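Spot 14 protein (Mus musculus, PDB 3ONT) helps regulate lipogenesis, particularly in the lactating mammary gland, is important for synthesis of triglycerides with medium-length fatty acid chains, and may act as a transcriptional coactivator. Local coordinates at the interface of chains A and B. Coordinates in Å, arbitrary orientation; residue numbers count along the deposited sequence, not the author numbering. Chains: chain A/B, Spot 14 protein.

Contact 1: the interface of chains A and B. Residues chain A 15, 76, 122-123, 126; chain B 15, 76, 122-123, 126.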
# COMPACT_ATOMS: atom_id res chain seq x y z
N LEU A 15 1.11 -8.43 1.77
CA LEU A 15 1.81 -7.29 1.15
C LEU A 15 3.20 -7.06 1.75
O LEU A 15 4.17 -6.83 1.01
CB LEU A 15 0.98 -6.00 1.24
CG LEU A 15 1.69 -4.73 0.75
CD1 LEU A 15 1.45 -4.55 -0.73
CD2 LEU A 15 1.31 -3.47 1.51
N LEU A 76 8.07 3.48 2.22
CA LEU A 76 7.13 4.30 1.41
C LEU A 76 6.82 5.68 2.05
O LEU A 76 5.80 5.85 2.74
CB LEU A 76 5.84 3.52 1.01
CG LEU A 76 5.86 2.09 0.43
CD1 LEU A 76 4.48 1.56 0.15
CD2 LEU A 76 6.68 2.00 -0.82
N HIS A 122 -1.13 4.47 -5.63
CA HIS A 122 -1.55 3.53 -4.61
C HIS A 122 -0.89 3.73 -3.25
O HIS A 122 -1.61 3.96 -2.27
CB HIS A 122 -1.36 2.12 -5.11
CG HIS A 122 -2.22 1.83 -6.30
ND1 HIS A 122 -3.56 2.19 -6.35
CD2 HIS A 122 -1.94 1.23 -7.48
CE1 HIS A 122 -4.06 1.82 -7.51
NE2 HIS A 122 -3.11 1.24 -8.22
N PHE A 123 0.44 3.68 -3.18
CA PHE A 123 1.08 3.76 -1.86
C PHE A 123 0.79 5.08 -1.17
O PHE A 123 0.61 5.11 0.03
CB PHE A 123 2.57 3.27 -1.82
CG PHE A 123 3.64 4.34 -1.96
CD1 PHE A 123 3.85 5.29 -0.97
CD2 PHE A 123 4.50 4.34 -3.08
CE1 PHE A 123 4.88 6.28 -1.10
CE2 PHE A 123 5.57 5.32 -3.23
CZ PHE A 123 5.75 6.29 -2.24
N LEU A 126 -2.94 4.95 0.21
CA LEU A 126 -2.89 4.16 1.43
C LEU A 126 -2.42 5.01 2.60
O LEU A 126 -3.07 5.07 3.65
CB LEU A 126 -1.95 2.98 1.30
CG LEU A 126 -2.47 1.75 0.58
CD1 LEU A 126 -1.55 0.60 0.94
CD2 LEU A 126 -3.90 1.45 1.03
N LEU B 15 4.82 4.98 5.23
CA LEU B 15 3.62 4.13 5.25
C LEU B 15 3.67 3.06 6.35
O LEU B 15 2.67 2.84 7.06
CB LEU B 15 3.37 3.47 3.89
CG LEU B 15 2.21 2.46 3.86
CD1 LEU B 15 0.92 3.17 3.53
CD2 LEU B 15 2.44 1.29 2.91
N LEU B 76 -1.72 -7.17 5.27
CA LEU B 76 -2.52 -6.99 4.03
C LEU B 76 -2.47 -8.21 3.07
O LEU B 76 -1.68 -8.25 2.12
CB LEU B 76 -2.19 -5.65 3.30
CG LEU B 76 -2.08 -4.29 4.02
CD1 LEU B 76 -1.73 -3.16 3.09
CD2 LEU B 76 -3.35 -3.94 4.75
N HIS B 122 -6.48 -0.05 -3.33
CA HIS B 122 -5.08 0.32 -3.20
C HIS B 122 -4.16 -0.79 -2.71
O HIS B 122 -3.22 -1.15 -3.42
CB HIS B 122 -4.96 1.56 -2.34
CG HIS B 122 -5.63 2.74 -2.96
ND1 HIS B 122 -5.47 3.07 -4.29
CD2 HIS B 122 -6.47 3.66 -2.44
CE1 HIS B 122 -6.18 4.14 -4.57
NE2 HIS B 122 -6.80 4.52 -3.46
N PHE B 123 -4.43 -1.36 -1.53
CA PHE B 123 -3.50 -2.35 -0.99
C PHE B 123 -3.39 -3.57 -1.89
O PHE B 123 -2.32 -4.11 -2.04
CB PHE B 123 -3.65 -2.63 0.54
CG PHE B 123 -4.52 -3.83 0.92
CD1 PHE B 123 -4.12 -5.14 0.65
CD2 PHE B 123 -5.71 -3.64 1.65
CE1 PHE B 123 -4.93 -6.25 1.04
CE2 PHE B 123 -6.55 -4.75 2.08
CZ PHE B 123 -6.15 -6.05 1.77
N LEU B 126 -1.15 -2.57 -5.02
CA LEU B 126 0.24 -2.61 -4.57
C LEU B 126 0.75 -4.04 -4.56
O LEU B 126 1.81 -4.34 -5.13
CB LEU B 126 0.37 -2.06 -3.16
CG LEU B 126 0.42 -0.56 -3.00
CD1 LEU B 126 0.97 -0.26 -1.63
CD2 LEU B 126 1.32 0.05 -4.08

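Contact 2: the interface of chains A and B. Residues chain A 15, 18-19, 22, 72, 119; chain B 126-127, 130-131, 134.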
# COMPACT_ATOMS: atom_id res chain seq x y z
N LEU A 15 1.11 -8.43 1.77
CA LEU A 15 1.81 -7.29 1.15
C LEU A 15 3.20 -7.06 1.75
O LEU A 15 4.17 -6.83 1.01
CB LEU A 15 0.98 -6.00 1.24
CG LEU A 15 1.69 -4.73 0.75
CD1 LEU A 15 1.45 -4.55 -0.73
CD2 LEU A 15 1.31 -3.47 1.51
N VAL A 18 5.58 -9.71 0.69
CA VAL A 18 5.76 -9.37 -0.71
C VAL A 18 6.77 -8.21 -0.90
O VAL A 18 7.65 -8.29 -1.77
CB VAL A 18 4.38 -9.08 -1.37
CG1 VAL A 18 4.48 -8.04 -2.46
CG2 VAL A 18 3.78 -10.36 -1.92
N MSE A 19 6.64 -7.17 -0.07
CA MSE A 19 7.58 -6.05 -0.10
C MSE A 19 9.03 -6.46 0.05
O MSE A 19 9.87 -6.07 -0.78
CB MSE A 19 7.22 -4.98 0.92
CG MSE A 19 6.31 -3.96 0.35
SE MSE A 19 5.46 -2.81 1.66
CE MSE A 19 6.85 -1.46 2.01
N TYR A 22 10.41 -8.60 -2.83
CA TYR A 22 10.73 -7.72 -3.92
C TYR A 22 12.08 -7.06 -3.70
O TYR A 22 12.96 -7.07 -4.58
CB TYR A 22 9.66 -6.66 -4.10
CG TYR A 22 10.00 -5.69 -5.20
CD1 TYR A 22 9.84 -6.04 -6.54
CD2 TYR A 22 10.47 -4.42 -4.89
CE1 TYR A 22 10.15 -5.15 -7.55
CE2 TYR A 22 10.77 -3.52 -5.90
CZ TYR A 22 10.61 -3.90 -7.22
OH TYR A 22 10.94 -3.01 -8.22
N VAL A 72 10.16 1.17 -1.68
CA VAL A 72 9.83 0.05 -0.85
C VAL A 72 10.76 -0.00 0.36
O VAL A 72 10.33 -0.36 1.44
CB VAL A 72 9.93 -1.26 -1.65
CG1 VAL A 72 9.87 -2.47 -0.74
CG2 VAL A 72 8.84 -1.32 -2.73
N PHE A 119 2.01 2.67 -8.92
CA PHE A 119 2.50 2.24 -7.62
C PHE A 119 2.47 3.43 -6.69
O PHE A 119 1.91 3.36 -5.59
CB PHE A 119 3.93 1.69 -7.75
CG PHE A 119 4.60 1.42 -6.43
CD1 PHE A 119 4.32 0.26 -5.70
CD2 PHE A 119 5.55 2.31 -5.93
CE1 PHE A 119 4.96 -0.01 -4.46
CE2 PHE A 119 6.20 2.05 -4.69
CZ PHE A 119 5.89 0.89 -3.96
N LEU B 126 -1.15 -2.57 -5.02
CA LEU B 126 0.24 -2.61 -4.57
C LEU B 126 0.75 -4.04 -4.56
O LEU B 126 1.81 -4.34 -5.13
CB LEU B 126 0.37 -2.06 -3.16
CG LEU B 126 0.42 -0.56 -3.00
CD1 LEU B 126 0.97 -0.26 -1.63
CD2 LEU B 126 1.32 0.05 -4.08
N HIS B 127 -0.01 -4.93 -3.94
CA HIS B 127 0.38 -6.33 -3.84
C HIS B 127 0.60 -6.89 -5.23
O HIS B 127 1.58 -7.60 -5.47
CB HIS B 127 -0.71 -7.13 -3.08
CG HIS B 127 -0.34 -8.56 -2.78
ND1 HIS B 127 -0.38 -9.56 -3.73
CD2 HIS B 127 0.07 -9.15 -1.63
CE1 HIS B 127 -0.01 -10.71 -3.18
NE2 HIS B 127 0.27 -10.48 -1.91
N LEU B 130 3.89 -5.29 -7.03
CA LEU B 130 5.14 -5.83 -6.50
C LEU B 130 5.34 -7.32 -6.87
O LEU B 130 6.46 -7.75 -7.13
CB LEU B 130 5.24 -5.64 -4.99
CG LEU B 130 5.22 -4.20 -4.46
CD1 LEU B 130 5.37 -4.18 -2.98
CD2 LEU B 130 6.34 -3.40 -5.08
N THR B 131 4.25 -8.09 -6.90
CA THR B 131 4.32 -9.50 -7.25
C THR B 131 4.73 -9.66 -8.71
O THR B 131 5.60 -10.47 -9.05
CB THR B 131 2.96 -10.19 -7.00
OG1 THR B 131 2.88 -10.55 -5.62
CG2 THR B 131 2.80 -11.46 -7.86
N THR B 134 8.43 -8.37 -9.03
CA THR B 134 9.31 -9.37 -8.45
C THR B 134 9.65 -10.43 -9.49
O THR B 134 10.82 -10.81 -9.63
CB THR B 134 8.69 -10.02 -7.18
OG1 THR B 134 8.53 -9.02 -6.16
CG2 THR B 134 9.56 -11.15 -6.64

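Contact 1: the interface of chains A and B
A:Leu126 and B:Leu126 meet tip to tip at the two-fold axis of the Spot 14 homodimer, their CD1 methyls 3.7 Å apart. Each comes from helix 115-147 and uses its branches differently. CD1 of A:Leu126 also reaches the CB of B:Phe123, whereas the side chain as a whole slides past that of B:His122 in the opposite direction, with CD2 resting 3.5 Å from its CB. With CG anti to the carbonyl carbon (chi1 -81°), both methyls of A:Leu126 are turned toward the partner helix. Behind the pair, CD1 of B:Leu15 packs on A:Leu126 CB at 3.6 Å, closing an apolar centre built from leucines of both chains.

Two symmetry-related backbone bonds pin the contact, one on each side of the axis. In one, A:Leu15 N, at the start of helix 15-32, donates to B:Leu76 O over 2.8 Å, with the N-H above the carbonyl plane. The partner loop thus supplies an acceptor to the helix end, and its positive phi (71°) probably helps present that oxygen. The two side chains lie side by side, pointing the same way, with A:Leu15 CD2 3.4 Å from B:Leu76 CD1. The other methyl of B:Leu76, CD2, turns back over the rim of one face of B:Phe123, tying the loop to its own helix.

Packing is sparser on the histidine flank. The side chains of A:His122 and B:His122 cross at about a right angle and meet at their edges, without stacking. Each ND1 lies in the plane of the opposite imidazole; one must donate and the other accept, and the coordinates do not decide which. The A:His122 ND1 to B:His122 ND1 separation is 2.9 Å.

Contact 2: the interface of chains A and B
The stretch from A:Leu15 to A:Tyr22 in helix 15-32 runs in roughly the same direction as B:Leu126 to B:Thr134 in helix 115-147, the two crossing at a shallow angle. B:Leu130 is the main knob between them, burying more surface than any other residue of the patch. Its CG is anti to the carbonyl carbon (chi1 -61°), which sends the branches into the partner. CD1 lies 3.5 Å from CG of the selenomethionine A:Met19, and CB touches A:Val18 CG1. CD2 goes the other way, 3.7 Å from A:Phe119 CE1 and near A:Val72 CG2, while also covering the rim of one face of A:Tyr22. CD2 of B:Leu126 meets the same CD1/CE1 side of A:Phe119 but from the opposite side of the ring plane, 3.4 Å from A:Phe119 CD1, the two side chains at about a right angle.

Polar groups line the margins without bonding across. B:Thr134 OG1 donates to B:Leu130 O of its own helix (2.6 Å), which helps hold the hydroxyl while it sits against A:Tyr22 CD1 at 3.3 Å. A:Tyr22 and B:Thr134 slide past each other in opposite directions, and B:Thr134 N lies in the plane of the phenol ring at its edge. At the other end, the imidazole of B:His127 has A:Leu15 N at its edge and places NE2 3.5 Å from A:Val18 CG2. That methyl also faces B:Thr131 OG1.

The long last helix of chain B thus packs mainly against helices 15-32 and 115-147 of chain A, with helix 58-73 contributing marginally, and forms part of a helical bundle across the dimer.

Contacts 1 and 2 are centred about 9 Å apart and share A:Leu15 and B:Leu126, so they form one continuous surface. Contact 1 spans the two-fold axis and contains both copies of its residues; contact 2 lies to one side and has a twin with the chains exchanged. Helix 115-147 runs through both, meeting its own symmetry mate at the axis and then helix 15-32 of the partner farther along. Cross-chain hydrogen bonds belong to contact 1, whereas contact 2 adds chiefly apolar packing. Together they join the central helices of the homodimer, contact 1 at the axis and contact 2 through the adjoining helix packing.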